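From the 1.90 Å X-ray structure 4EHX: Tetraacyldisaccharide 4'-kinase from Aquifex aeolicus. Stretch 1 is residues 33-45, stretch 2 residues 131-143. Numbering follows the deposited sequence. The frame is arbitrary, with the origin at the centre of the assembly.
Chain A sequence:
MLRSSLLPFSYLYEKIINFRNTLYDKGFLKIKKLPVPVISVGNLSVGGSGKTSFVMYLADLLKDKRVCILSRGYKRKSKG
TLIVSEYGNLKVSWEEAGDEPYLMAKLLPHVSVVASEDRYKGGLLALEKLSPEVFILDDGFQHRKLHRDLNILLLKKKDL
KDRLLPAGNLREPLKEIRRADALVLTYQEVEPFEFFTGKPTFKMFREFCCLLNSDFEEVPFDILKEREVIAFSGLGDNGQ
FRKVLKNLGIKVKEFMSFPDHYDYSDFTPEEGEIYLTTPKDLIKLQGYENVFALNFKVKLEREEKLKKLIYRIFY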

ATOM      1  N   LYS A  33       1.763  20.624  11.352  1.00 23.27           N
ATOM      2  CA  LYS A  33       1.094  19.766  12.321  1.00 27.81           C
ATOM      3  C   LYS A  33      -0.414  19.839  12.190  1.00 26.35           C
ATOM      4  O   LYS A  33      -1.006  20.889  12.422  1.00 25.62           O
ATOM      5  CB  LYS A  33       1.506  20.188  13.736  1.00 30.06           C
ATOM      6  CG  LYS A  33       0.754  19.480  14.848  1.00 31.72           C
ATOM      7  CD  LYS A  33       1.318  18.116  15.130  1.00 28.67           C
ATOM      8  CE  LYS A  33       0.809  17.560  16.462  1.00 28.26           C
ATOM      9  NZ  LYS A  33      -0.683  17.391  16.475  1.00 27.34           N
ATOM     10  N   LEU A  34      -1.041  18.732  11.808  1.00 23.55           N
ATOM     11  CA  LEU A  34      -2.508  18.655  11.830  1.00 21.43           C
ATOM     12  C   LEU A  34      -3.020  18.506  13.265  1.00 23.82           C
ATOM     13  O   LEU A  34      -2.316  17.968  14.126  1.00 25.66           O
ATOM     14  CB  LEU A  34      -3.003  17.494  10.961  1.00 20.62           C
ATOM     15  CG  LEU A  34      -2.816  17.712   9.454  1.00 23.70           C
ATOM     16  CD1 LEU A  34      -2.993  16.392   8.698  1.00 21.82           C
ATOM     17  CD2 LEU A  34      -3.789  18.778   8.922  1.00 24.15           C
ATOM     18  N   PRO A  35      -4.245  19.005  13.532  1.00 26.94           N
ATOM     19  CA  PRO A  35      -4.810  19.013  14.889  1.00 30.22           C
ATOM     20  C   PRO A  35      -5.449  17.693  15.314  1.00 37.04           C
ATOM     21  O   PRO A  35      -6.074  17.662  16.370  1.00 34.73           O
ATOM     22  CB  PRO A  35      -5.879  20.110  14.812  1.00 29.85           C
ATOM     23  CG  PRO A  35      -6.344  20.059  13.390  1.00 33.77           C
ATOM     24  CD  PRO A  35      -5.078  19.770  12.587  1.00 24.69           C
ATOM     25  N   VAL A  36      -5.324  16.633  14.518  1.00 22.21           N
ATOM     26  CA  VAL A  36      -5.704  15.305  14.996  1.00 21.03           C
ATOM     27  C   VAL A  36      -4.507  14.381  14.789  1.00 24.76           C
ATOM     28  O   VAL A  36      -3.589  14.735  14.074  1.00 22.92           O
ATOM     29  CB  VAL A  36      -6.955  14.731  14.262  1.00 29.11           C
ATOM     30  CG1 VAL A  36      -8.176  15.609  14.502  1.00 31.32           C
ATOM     31  CG2 VAL A  36      -6.692  14.568  12.757  1.00 23.33           C
ATOM     32  N   PRO A  37      -4.525  13.194  15.406  1.00 21.91           N
ATOM     33  CA  PRO A  37      -3.419  12.240  15.254  1.00 20.58           C
ATOM     34  C   PRO A  37      -3.183  11.774  13.807  1.00 16.51           C
ATOM     35  O   PRO A  37      -4.125  11.625  13.008  1.00 19.03           O
ATOM     36  CB  PRO A  37      -3.839  11.064  16.143  1.00 25.74           C
ATOM     37  CG  PRO A  37      -4.771  11.673  17.158  1.00 26.96           C
ATOM     38  CD  PRO A  37      -5.526  12.724  16.384  1.00 28.80           C
ATOM     39  N   VAL A  38      -1.899  11.610  13.485  1.00 19.43           N
ATOM     40  CA  VAL A  38      -1.445  11.176  12.180  1.00 19.57           C
ATOM     41  C   VAL A  38      -0.511   9.984  12.361  1.00 20.32           C
ATOM     42  O   VAL A  38       0.493  10.053  13.082  1.00 21.61           O
ATOM     43  CB  VAL A  38      -0.680  12.305  11.446  1.00 19.38           C
ATOM     44  CG1 VAL A  38      -0.131  11.793  10.116  1.00 19.71           C
ATOM     45  CG2 VAL A  38      -1.613  13.506  11.231  1.00 16.36           C
ATOM     46  N   ILE A  39      -0.864   8.882  11.716  1.00 15.65           N
ATOM     47  CA  ILE A  39      -0.022   7.706  11.699  1.00 18.77           C
ATOM     48  C   ILE A  39       0.487   7.567  10.275  1.00 20.79           C
ATOM     49  O   ILE A  39      -0.296   7.603   9.341  1.00 22.73           O
ATOM     50  CB  ILE A  39      -0.829   6.455  12.040  1.00 19.98           C
ATOM     51  CG1 ILE A  39      -1.490   6.603  13.419  1.00 22.62           C
ATOM     52  CG2 ILE A  39       0.072   5.201  11.978  1.00 16.75           C
ATOM     53  CD1 ILE A  39      -2.597   5.550  13.689  1.00 22.82           C
ATOM     54  N   SER A  40       1.793   7.408  10.095  1.00 16.86           N
ATOM     55  CA  SER A  40       2.314   7.206   8.756  1.00 14.15           C
ATOM     56  C   SER A  40       2.674   5.745   8.554  1.00 19.57           C
ATOM     57  O   SER A  40       3.240   5.107   9.438  1.00 19.73           O
ATOM     58  CB  SER A  40       3.546   8.087   8.501  1.00 15.61           C
ATOM     59  OG  SER A  40       4.042   7.866   7.192  1.00 17.72           O
ATOM     60  N   VAL A  41       2.325   5.219   7.385  1.00 21.44           N
ATOM     61  CA  VAL A  41       2.787   3.914   6.950  1.00 18.02           C
ATOM     62  C   VAL A  41       3.682   4.142   5.754  1.00 22.51           C
ATOM     63  O   VAL A  41       3.319   4.856   4.807  1.00 20.47           O
ATOM     64  CB  VAL A  41       1.605   2.964   6.582  1.00 15.77           C
ATOM     65  CG1 VAL A  41       2.158   1.608   6.071  1.00 18.29           C
ATOM     66  CG2 VAL A  41       0.710   2.773   7.803  1.00 16.39           C
ATOM     67  N   GLY A  42       4.873   3.558   5.781  1.00 18.69           N
ATOM     68  CA  GLY A  42       5.784   3.771   4.686  1.00 20.43           C
ATOM     69  C   GLY A  42       6.848   2.701   4.569  1.00 24.58           C
ATOM     70  O   GLY A  42       6.909   1.749   5.357  1.00 20.59           O
ATOM     71  N   ASN A  43       7.692   2.856   3.569  1.00 22.85           N
ATOM     72  CA  ASN A  43       8.832   1.964   3.432  1.00 27.11           C
ATOM     73  C   ASN A  43       9.996   2.671   2.742  1.00 28.29           C
ATOM     74  O   ASN A  43       9.912   3.864   2.402  1.00 24.09           O
ATOM     75  CB  ASN A  43       8.442   0.666   2.738  1.00 31.19           C
ATOM     76  CG  ASN A  43       8.423   0.798   1.248  1.00 36.40           C
ATOM     77  OD1 ASN A  43       7.960   1.805   0.717  1.00 36.80           O
ATOM     78  ND2 ASN A  43       8.948  -0.206   0.555  1.00 43.21           N
ATOM     79  N   LEU A  44      11.092   1.951   2.570  1.00 28.73           N
ATOM     80  CA  LEU A  44      12.314   2.564   2.071  1.00 33.01           C
ATOM     81  C   LEU A  44      12.517   2.307   0.590  1.00 32.19           C
ATOM     82  O   LEU A  44      13.310   2.981  -0.050  1.00 36.94           O
ATOM     83  CB  LEU A  44      13.532   2.037   2.846  1.00 29.40           C
ATOM     84  CG  LEU A  44      13.685   2.494   4.290  1.00 32.39           C
ATOM     85  CD1 LEU A  44      15.005   2.001   4.849  1.00 31.38           C
ATOM     86  CD2 LEU A  44      13.620   4.005   4.358  1.00 34.05           C
ATOM     87  N   SER A  45      11.813   1.323   0.037  1.00 29.84           N
ATOM     88  CA  SER A  45      12.124   0.880  -1.316  1.00 30.27           C
ATOM     89  C   SER A  45      10.944   0.931  -2.274  1.00 43.53           C
ATOM     90  O   SER A  45       9.780   0.906  -1.865  1.00 42.83           O
ATOM     91  CB  SER A  45      12.652  -0.555  -1.284  1.00 34.87           C
ATOM     92  OG  SER A  45      11.729  -1.403  -0.624  1.00 30.46           O
ATOM     93  N   SER A 131     -14.683  15.545   8.832  1.00 34.12           N
ATOM     94  CA  SER A 131     -14.348  15.475  10.267  1.00 32.19           C
ATOM     95  C   SER A 131     -13.756  14.158  10.814  1.00 28.42           C
ATOM     96  O   SER A 131     -14.278  13.574  11.759  1.00 28.19           O
ATOM     97  CB  SER A 131     -15.537  15.920  11.123  1.00 45.98           C
ATOM     98  OG  SER A 131     -16.675  15.129  10.849  1.00 62.94           O
ATOM     99  N   PRO A 132     -12.646  13.702  10.229  1.00 23.41           N
ATOM    100  CA  PRO A 132     -11.969  12.497  10.718  1.00 23.00           C
ATOM    101  C   PRO A 132     -11.391  12.642  12.129  1.00 26.14           C
ATOM    102  O   PRO A 132     -11.113  13.748  12.588  1.00 25.83           O
ATOM    103  CB  PRO A 132     -10.846  12.293   9.694  1.00 23.59           C
ATOM    104  CG  PRO A 132     -10.518  13.673   9.248  1.00 35.34           C
ATOM    105  CD  PRO A 132     -11.810  14.442   9.258  1.00 27.91           C
ATOM    106  N   GLU A 133     -11.225  11.517  12.815  1.00 23.06           N
ATOM    107  CA  GLU A 133     -10.574  11.509  14.118  1.00 22.70           C
ATOM    108  C   GLU A 133      -9.095  11.141  14.036  1.00 22.50           C
ATOM    109  O   GLU A 133      -8.346  11.393  14.965  1.00 22.26           O
ATOM    110  CB  GLU A 133     -11.293  10.535  15.039  1.00 23.85           C
ATOM    111  CG  GLU A 133     -12.668  11.038  15.399  1.00 25.94           C
ATOM    112  CD  GLU A 133     -13.497  10.001  16.118  1.00 31.04           C
ATOM    113  OE1 GLU A 133     -13.642   8.883  15.594  1.00 26.41           O
ATOM    114  OE2 GLU A 133     -13.994  10.315  17.213  1.00 36.36           O
ATOM    115  N   VAL A 134      -8.687  10.513  12.937  1.00 18.40           N
ATOM    116  CA  VAL A 134      -7.287  10.109  12.774  1.00 19.67           C
ATOM    117  C   VAL A 134      -6.966   9.992  11.294  1.00 20.26           C
ATOM    118  O   VAL A 134      -7.834   9.620  10.494  1.00 20.69           O
ATOM    119  CB  VAL A 134      -6.993   8.763  13.506  1.00 20.28           C
ATOM    120  CG1 VAL A 134      -7.938   7.637  13.001  1.00 18.38           C
ATOM    121  CG2 VAL A 134      -5.516   8.366  13.356  1.00 18.89           C
ATOM    122  N   PHE A 135      -5.738  10.348  10.913  1.00 19.04           N
ATOM    123  CA  PHE A 135      -5.270  10.164   9.547  1.00 19.31           C
ATOM    124  C   PHE A 135      -4.235   9.061   9.453  1.00 20.35           C
ATOM    125  O   PHE A 135      -3.408   8.888  10.349  1.00 18.57           O
ATOM    126  CB  PHE A 135      -4.607  11.433   9.014  1.00 14.47           C
ATOM    127  CG  PHE A 135      -5.552  12.554   8.806  1.00 21.30           C
ATOM    128  CD1 PHE A 135      -6.430  12.536   7.731  1.00 17.25           C
ATOM    129  CD2 PHE A 135      -5.551  13.645   9.669  1.00 19.77           C
ATOM    130  CE1 PHE A 135      -7.313  13.596   7.518  1.00 21.41           C
ATOM    131  CE2 PHE A 135      -6.428  14.705   9.466  1.00 20.31           C
ATOM    132  CZ  PHE A 135      -7.307  14.678   8.383  1.00 23.84           C
ATOM    133  N   ILE A 136      -4.284   8.314   8.356  1.00 19.53           N
ATOM    134  CA  ILE A 136      -3.211   7.380   8.051  1.00 13.62           C
ATOM    135  C   ILE A 136      -2.578   7.863   6.748  1.00 17.20           C
ATOM    136  O   ILE A 136      -3.278   8.074   5.752  1.00 16.51           O
ATOM    137  CB  ILE A 136      -3.742   5.941   7.845  1.00 16.06           C
ATOM    138  CG1 ILE A 136      -4.334   5.371   9.148  1.00 20.29           C
ATOM    139  CG2 ILE A 136      -2.644   5.033   7.303  1.00 16.21           C
ATOM    140  CD1 ILE A 136      -5.196   4.115   8.900  1.00 17.85           C
ATOM    141  N   LEU A 137      -1.262   8.044   6.746  1.00 15.09           N
ATOM    142  CA  LEU A 137      -0.604   8.375   5.493  1.00 16.70           C
ATOM    143  C   LEU A 137      -0.262   7.042   4.858  1.00 22.75           C
ATOM    144  O   LEU A 137       0.450   6.216   5.449  1.00 22.87           O
ATOM    145  CB  LEU A 137       0.700   9.162   5.720  1.00 17.40           C
ATOM    146  CG  LEU A 137       0.678  10.317   6.728  1.00 20.81           C
ATOM    147  CD1 LEU A 137       2.019  11.096   6.671  1.00 22.48           C
ATOM    148  CD2 LEU A 137      -0.486  11.269   6.440  1.00 23.48           C
ATOM    149  N   ASP A 138      -0.778   6.793   3.668  1.00 17.76           N
ATOM    150  CA  ASP A 138      -0.300   5.615   2.986  1.00 23.69           C
ATOM    151  C   ASP A 138       0.940   6.092   2.219  1.00 20.84           C
ATOM    152  O   ASP A 138       0.911   7.070   1.467  1.00 35.52           O
ATOM    153  CB  ASP A 138      -1.373   4.933   2.128  1.00 36.89           C
ATOM    154  CG  ASP A 138      -1.672   5.681   0.869  1.00 41.48           C
ATOM    155  OD1 ASP A 138      -1.335   6.871   0.824  1.00 41.25           O
ATOM    156  OD2 ASP A 138      -2.256   5.089  -0.069  1.00 32.42           O
ATOM    157  N   ASP A 139       2.043   5.432   2.458  1.00 30.01           N
ATOM    158  CA  ASP A 139       3.271   5.821   1.815  1.00 21.68           C
ATOM    159  C   ASP A 139       3.729   7.224   2.240  1.00 23.23           C
ATOM    160  O   ASP A 139       3.953   8.108   1.411  1.00 20.60           O
ATOM    161  CB  ASP A 139       3.136   5.712   0.294  1.00 24.75           C
ATOM    162  CG  ASP A 139       4.482   5.588  -0.370  1.00 31.97           C
ATOM    163  OD1 ASP A 139       5.384   5.056   0.306  1.00 26.38           O
ATOM    164  OD2 ASP A 139       4.654   6.037  -1.522  1.00 35.29           O
ATOM    165  N   GLY A 140       3.895   7.414   3.543  1.00 19.32           N
ATOM    166  CA  GLY A 140       4.186   8.734   4.055  1.00 19.04           C
ATOM    167  C   GLY A 140       5.548   8.884   4.704  1.00 21.41           C
ATOM    168  O   GLY A 140       5.843   9.955   5.234  1.00 19.22           O
ATOM    169  N   PHE A 141       6.388   7.847   4.666  1.00 16.31           N
ATOM    170  CA  PHE A 141       7.703   7.930   5.356  1.00 20.28           C
ATOM    171  C   PHE A 141       8.605   9.086   4.876  1.00 20.54           C
ATOM    172  O   PHE A 141       9.281   9.746   5.677  1.00 20.24           O
ATOM    173  CB  PHE A 141       8.476   6.598   5.259  1.00 21.65           C
ATOM    174  CG  PHE A 141       9.645   6.495   6.209  1.00 20.65           C
ATOM    175  CD1 PHE A 141       9.443   6.280   7.574  1.00 16.17           C
ATOM    176  CD2 PHE A 141      10.946   6.579   5.741  1.00 22.68           C
ATOM    177  CE1 PHE A 141      10.538   6.175   8.455  1.00 24.61           C
ATOM    178  CE2 PHE A 141      12.043   6.458   6.606  1.00 20.94           C
ATOM    179  CZ  PHE A 141      11.834   6.262   7.963  1.00 26.90           C
ATOM    180  N   GLN A 142       8.619   9.326   3.573  1.00 17.71           N
ATOM    181  CA  GLN A 142       9.426  10.405   2.993  1.00 21.11           C
ATOM    182  C   GLN A 142       8.775  11.799   3.077  1.00 22.55           C
ATOM    183  O   GLN A 142       9.433  12.815   2.816  1.00 21.21           O
ATOM    184  CB  GLN A 142       9.727  10.089   1.521  1.00 23.42           C
ATOM    185  CG  GLN A 142      10.748   8.964   1.309  1.00 27.39           C
ATOM    186  CD  GLN A 142      10.169   7.579   1.562  1.00 30.16           C
ATOM    187  OE1 GLN A 142       9.025   7.289   1.195  1.00 25.32           O
ATOM    188  NE2 GLN A 142      10.956   6.720   2.186  1.00 23.00           N
ATOM    189  N   HIS A 143       7.486  11.857   3.404  1.00 18.12           N
ATOM    190  CA  HIS A 143       6.774  13.139   3.393  1.00 18.01           C
ATOM    191  C   HIS A 143       6.977  13.910   4.701  1.00 19.01           C
ATOM    192  O   HIS A 143       6.029  14.124   5.464  1.00 18.79           O
ATOM    193  CB  HIS A 143       5.279  12.944   3.088  1.00 18.09           C
ATOM    194  CG  HIS A 143       4.599  14.200   2.629  1.00 19.84           C
ATOM    195  ND1 HIS A 143       4.754  14.704   1.353  1.00 21.13           N
ATOM    196  CD2 HIS A 143       3.775  15.062   3.275  1.00 20.18           C
ATOM    197  CE1 HIS A 143       4.061  15.825   1.234  1.00 25.90           C
ATOM    198  NE2 HIS A 143       3.459  16.066   2.386  1.00 24.46           N
TER
HETATM  199  O   HOH W   1       6.992   5.844   2.412  1.00 21.50           O

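The contact is written first in backbone hydrogen bonds. The strand that begins at Val38 and strand 134-138 run parallel, their axes inclined by 16°, and the bonds alternate in direction as a parallel ladder requires. Phe135 N donates to Pro37 O at 2.9 Å, and Ile39 N answers to Phe135 O, also 2.9 Å; both are nearly straight. One step on, Leu137 N reaches Ile39 O at 2.8 Å and Val41 N reaches Leu137 O at 2.9 Å. Each of Phe135 and Leu137 thus spends both its N and its O on stretch 1, Phe135 N reaching just ahead of the strand to Pro37 O. Weaker CA-H...O contacts fill the gaps, the shortest from Ile136 CA to Ile39 O at 3.2 Å.

The ladder closes where stretch 2 leaves its strand. Asp139 has positive phi and psi, and beyond it Gly140 N donates to Val41 O at 2.9 Å. Gly140 then opens a type I turn, held by His143 N to Gly140 O at 3.1 Å. Glycine suits this spot: an ideal CB on Gly140 would lie 2.6 Å from Ser40 OG and 2.5 Å from Leu137 CB. Gly42 obeys the same rule from the other stretch, since a CB there would come within 2.5 Å of Phe141 CB.

Past the ladder, side chains and solvent take over the polar work. Gln142 NE2 donates to Asn43 O at 3.0 Å, a side-chain amide standing in for a backbone donor. A single water ties the same ends together: it accepts from Asn43 N at 3.3 Å and Phe141 N at 3.1 Å, and donates to Asp139 OD1 and Gln142 OE1, each at 2.8 Å. Two donors and two acceptors use its full tetrahedral capacity.

The packing follows the alternation of the strands. On the face carrying Val38, Ser40, Phe135 and Leu137, Val38 serves both larger neighbours: CG2 lies 4.2 Å from Phe135 CD2, and CG1 lies 3.7 Å from Leu137 CD2. The Phe135 ring also receives residues preceding the first strand, with Val36 CG2 3.3 Å from Phe135 CE2 and Leu34 CD1 3.9 Å from Phe135 CD2. On the face of Ile39, Val41 and Ile136, branched side chains mesh diagonally: Val41 CG2 meets Ile136 CG2 at 4.1 Å, while Ile39 CD1 reaches back to Val134 CG2, also at 4.1 Å. At the far end, Leu44 CD2 packs 3.7 Å from Phe141 CE2, extending apolar contact beyond the paired strands.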